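Local coordinates for galactose-binding-like protein (Bacteroides thetaiotaomicron, PDB 7M1B) that probably binds galactose or related glycans as a SusE-like protein of a gut bacterium, from a family with a potential degradative capacity, at residues L231-N242 with V369-Y377. Residues are numbered along the deposited sequence; the frame is centred on the assembly and turned at random.
Sequences LFNGDHGLNSWN and VVMQQLWFY
With CG anti to the backbone N (chi1 -175°) and the chain extended beyond it, Gln372 drives its amide into the 231-242 loop; Gln373 starts likewise but bends at chi2 (82°), which turns its amide toward Asn233 OD1 and Gly234 N. Both glutamines face Trp274, the signature of a classic beta bulge, here in strand 370-380 of the antiparallel sheet of a domain of the galactose-binding-like family. The Gln372 amide grips Gly237 at both ends: Gly237 N donates to Gln372 OE1 at 2.8 Å, from above the carbonyl plane, while Gln372 NE2 donates to Gly237 O. That oxygen also takes Ser240 N from the opposite face, closing the type I turn 237-240.

Gln373 OE1 has two donors, Gly234 N at 2.8 Å and, in the carbonyl plane on a lone pair, Trp375 NE1; Gln373 NE2 donates to Gln372 O, and the bond from Gln373 NE2 to Asn233 OD1 is longer, 3.3 Å. Partners at both ends of the Gln373 amide hold its rotation. Asn233 OD1 receives Asp235 N on its other face, an Asx turn. Beyond the amides, the edge of Trp375 meets the face of His236, planes at 69°, and His236 ND1 is held by Gly234 O. On the buried side, Leu231 CD1 packs alongside Leu374 CD1 at 3.7 Å, and Phe232, whose ring also meets Phe210 and Phe260, sets CE1 against Leu374 CB. The backbones join where Leu374 N donates to Leu231 O at 2.9 Å, and Gln373 CA adds a CA-H...O contact to Leu231 O at 3.3 Å.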
# COMPACT_ATOMS: atom_id res chain seq x y z
N LEU A 231 11.89 -2.50 -12.89
CA LEU A 231 10.55 -1.99 -12.59
C LEU A 231 10.52 -0.51 -12.25
O LEU A 231 9.43 0.09 -12.18
CB LEU A 231 9.89 -2.74 -11.43
CG LEU A 231 9.80 -4.28 -11.61
CD1 LEU A 231 9.04 -4.82 -10.36
CD2 LEU A 231 8.99 -4.58 -12.92
N PHE A 232 11.71 0.11 -12.17
CA PHE A 232 11.75 1.51 -11.73
C PHE A 232 12.60 2.33 -12.70
O PHE A 232 13.02 3.43 -12.31
CB PHE A 232 12.47 1.51 -10.36
CG PHE A 232 11.92 0.51 -9.36
CD1 PHE A 232 10.59 0.55 -8.91
CD2 PHE A 232 12.72 -0.61 -9.00
CE1 PHE A 232 10.09 -0.38 -8.01
CE2 PHE A 232 12.18 -1.55 -8.11
CZ PHE A 232 10.88 -1.50 -7.66
N ASN A 233 12.63 1.93 -13.96
CA ASN A 233 13.49 2.65 -14.92
C ASN A 233 12.73 3.69 -15.80
O ASN A 233 13.29 4.26 -16.74
CB ASN A 233 14.28 1.67 -15.77
CG ASN A 233 13.41 0.83 -16.66
OD1 ASN A 233 12.19 1.05 -16.75
ND2 ASN A 233 14.01 -0.19 -17.27
N GLY A 234 11.43 3.79 -15.62
CA GLY A 234 10.55 4.72 -16.32
C GLY A 234 9.93 4.12 -17.59
O GLY A 234 9.02 4.73 -18.14
N ASP A 235 10.40 2.96 -18.08
CA ASP A 235 9.95 2.44 -19.38
C ASP A 235 8.67 1.63 -19.13
O ASP A 235 8.68 0.57 -18.50
CB ASP A 235 11.03 1.53 -20.00
CG ASP A 235 10.74 0.94 -21.41
OD1 ASP A 235 9.65 1.20 -22.05
OD2 ASP A 235 11.63 0.20 -21.92
N HIS A 236 7.56 2.11 -19.68
CA HIS A 236 6.29 1.40 -19.48
C HIS A 236 5.35 1.76 -20.64
O HIS A 236 5.71 2.59 -21.49
CB HIS A 236 5.70 1.81 -18.14
CG HIS A 236 5.22 3.24 -18.11
ND1 HIS A 236 6.17 4.31 -18.12
CD2 HIS A 236 4.01 3.81 -18.28
CE1 HIS A 236 5.49 5.48 -18.17
NE2 HIS A 236 4.17 5.18 -18.22
N GLY A 237 4.24 1.00 -20.74
CA GLY A 237 3.16 1.27 -21.67
C GLY A 237 2.95 0.10 -22.62
O GLY A 237 3.70 -0.93 -22.61
N LEU A 238 1.95 0.24 -23.47
CA LEU A 238 1.44 -0.85 -24.31
C LEU A 238 2.53 -1.45 -25.15
O LEU A 238 2.70 -2.69 -25.20
CB LEU A 238 0.33 -0.31 -25.20
CG LEU A 238 -0.32 -1.37 -26.09
CD1 LEU A 238 -1.05 -2.46 -25.24
CD2 LEU A 238 -1.35 -0.68 -27.03
N ASN A 239 3.33 -0.58 -25.79
CA ASN A 239 4.33 -1.01 -26.76
C ASN A 239 5.72 -1.27 -26.14
O ASN A 239 6.70 -1.39 -26.86
CB ASN A 239 4.38 -0.09 -27.97
CG ASN A 239 3.24 -0.32 -28.93
OD1 ASN A 239 2.58 -1.36 -28.85
ND2 ASN A 239 2.98 0.66 -29.80
N SER A 240 5.83 -1.16 -24.82
CA SER A 240 7.10 -1.35 -24.15
C SER A 240 7.52 -2.83 -24.11
O SER A 240 6.65 -3.72 -23.89
CB SER A 240 6.98 -0.83 -22.76
OG SER A 240 8.18 -1.06 -22.01
N TRP A 241 8.83 -3.03 -24.27
CA TRP A 241 9.45 -4.36 -24.09
C TRP A 241 10.11 -4.47 -22.70
O TRP A 241 10.87 -5.43 -22.40
CB TRP A 241 10.48 -4.67 -25.23
CG TRP A 241 9.90 -5.71 -26.17
CD1 TRP A 241 10.32 -7.02 -26.29
CD2 TRP A 241 8.78 -5.57 -27.07
NE1 TRP A 241 9.54 -7.65 -27.20
CE2 TRP A 241 8.57 -6.82 -27.66
CE3 TRP A 241 7.88 -4.52 -27.35
CZ2 TRP A 241 7.58 -7.04 -28.62
CZ3 TRP A 241 6.85 -4.75 -28.25
CH2 TRP A 241 6.71 -6.01 -28.87
N ASN A 242 9.86 -3.51 -21.79
CA ASN A 242 10.54 -3.57 -20.50
C ASN A 242 9.87 -4.56 -19.53
O ASN A 242 8.66 -4.82 -19.63
CB ASN A 242 10.35 -2.21 -19.83
CG ASN A 242 11.22 -2.05 -18.59
OD1 ASN A 242 12.40 -2.32 -18.63
ND2 ASN A 242 10.62 -1.83 -17.43
N VAL A 369 6.43 -14.99 -12.20
CA VAL A 369 6.14 -13.58 -11.93
C VAL A 369 6.88 -12.76 -12.97
O VAL A 369 8.09 -12.83 -12.95
CB VAL A 369 6.59 -13.26 -10.48
CG1 VAL A 369 6.35 -11.78 -10.19
CG2 VAL A 369 5.72 -14.08 -9.48
N VAL A 370 6.15 -11.84 -13.65
CA VAL A 370 6.81 -10.99 -14.64
C VAL A 370 6.00 -9.68 -14.58
O VAL A 370 4.77 -9.73 -14.59
CB VAL A 370 6.72 -11.51 -16.08
CG1 VAL A 370 7.46 -10.55 -17.03
CG2 VAL A 370 7.40 -12.88 -16.20
N MET A 371 6.68 -8.56 -14.38
CA MET A 371 5.95 -7.26 -14.37
C MET A 371 6.71 -6.21 -15.15
O MET A 371 7.85 -6.41 -15.47
CB MET A 371 5.76 -6.82 -12.93
CG MET A 371 4.60 -7.67 -12.25
SD MET A 371 2.87 -7.81 -13.06
CE MET A 371 2.27 -6.19 -12.56
N GLN A 372 6.08 -5.02 -15.37
CA GLN A 372 6.74 -4.04 -16.26
C GLN A 372 7.24 -2.85 -15.43
O GLN A 372 8.28 -2.26 -15.74
CB GLN A 372 5.74 -3.48 -17.30
CG GLN A 372 6.32 -2.54 -18.34
CD GLN A 372 5.18 -2.11 -19.22
OE1 GLN A 372 4.43 -1.15 -18.91
NE2 GLN A 372 5.02 -2.75 -20.37
N GLN A 373 6.46 -2.41 -14.43
CA GLN A 373 6.79 -1.10 -13.80
C GLN A 373 6.02 -0.95 -12.49
O GLN A 373 4.86 -1.39 -12.42
CB GLN A 373 6.45 0.06 -14.76
CG GLN A 373 7.13 1.38 -14.36
CD GLN A 373 8.59 1.60 -14.79
OE1 GLN A 373 9.19 2.58 -14.38
NE2 GLN A 373 9.27 0.58 -15.32
N LEU A 374 6.63 -0.25 -11.49
CA LEU A 374 5.92 0.06 -10.23
C LEU A 374 6.30 1.49 -9.83
O LEU A 374 7.52 1.80 -9.83
CB LEU A 374 6.43 -0.82 -9.10
CG LEU A 374 6.10 -2.29 -9.21
CD1 LEU A 374 6.78 -3.04 -8.06
CD2 LEU A 374 4.57 -2.45 -9.13
N TRP A 375 5.30 2.38 -9.76
CA TRP A 375 5.58 3.72 -9.26
C TRP A 375 4.92 3.91 -7.90
O TRP A 375 3.74 3.66 -7.79
CB TRP A 375 5.03 4.77 -10.24
CG TRP A 375 5.79 4.89 -11.53
CD1 TRP A 375 6.85 4.13 -11.93
CD2 TRP A 375 5.43 5.76 -12.62
NE1 TRP A 375 7.23 4.52 -13.19
CE2 TRP A 375 6.36 5.51 -13.64
CE3 TRP A 375 4.46 6.80 -12.81
CZ2 TRP A 375 6.32 6.21 -14.87
CZ3 TRP A 375 4.47 7.47 -14.02
CH2 TRP A 375 5.38 7.20 -15.05
N PHE A 376 5.68 4.44 -6.92
CA PHE A 376 5.17 4.60 -5.55
C PHE A 376 4.96 6.10 -5.28
O PHE A 376 5.78 6.91 -5.72
CB PHE A 376 6.15 4.02 -4.54
CG PHE A 376 5.98 2.53 -4.36
CD1 PHE A 376 6.03 1.65 -5.41
CD2 PHE A 376 5.59 2.05 -3.09
CE1 PHE A 376 5.81 0.30 -5.16
CE2 PHE A 376 5.40 0.70 -2.86
CZ PHE A 376 5.36 -0.14 -3.94
N TYR A 377 3.95 6.41 -4.48
CA TYR A 377 3.63 7.78 -4.15
C TYR A 377 3.58 7.91 -2.65
O TYR A 377 3.14 6.98 -1.99
CB TYR A 377 2.28 8.23 -4.74
CG TYR A 377 2.30 8.28 -6.25
CD1 TYR A 377 2.10 7.10 -6.99
CD2 TYR A 377 2.58 9.45 -6.94
CE1 TYR A 377 2.16 7.10 -8.38
CE2 TYR A 377 2.63 9.47 -8.33
CZ TYR A 377 2.41 8.29 -9.04
OH TYR A 377 2.44 8.31 -10.41
O HOH W 1 6.64 -5.00 -21.46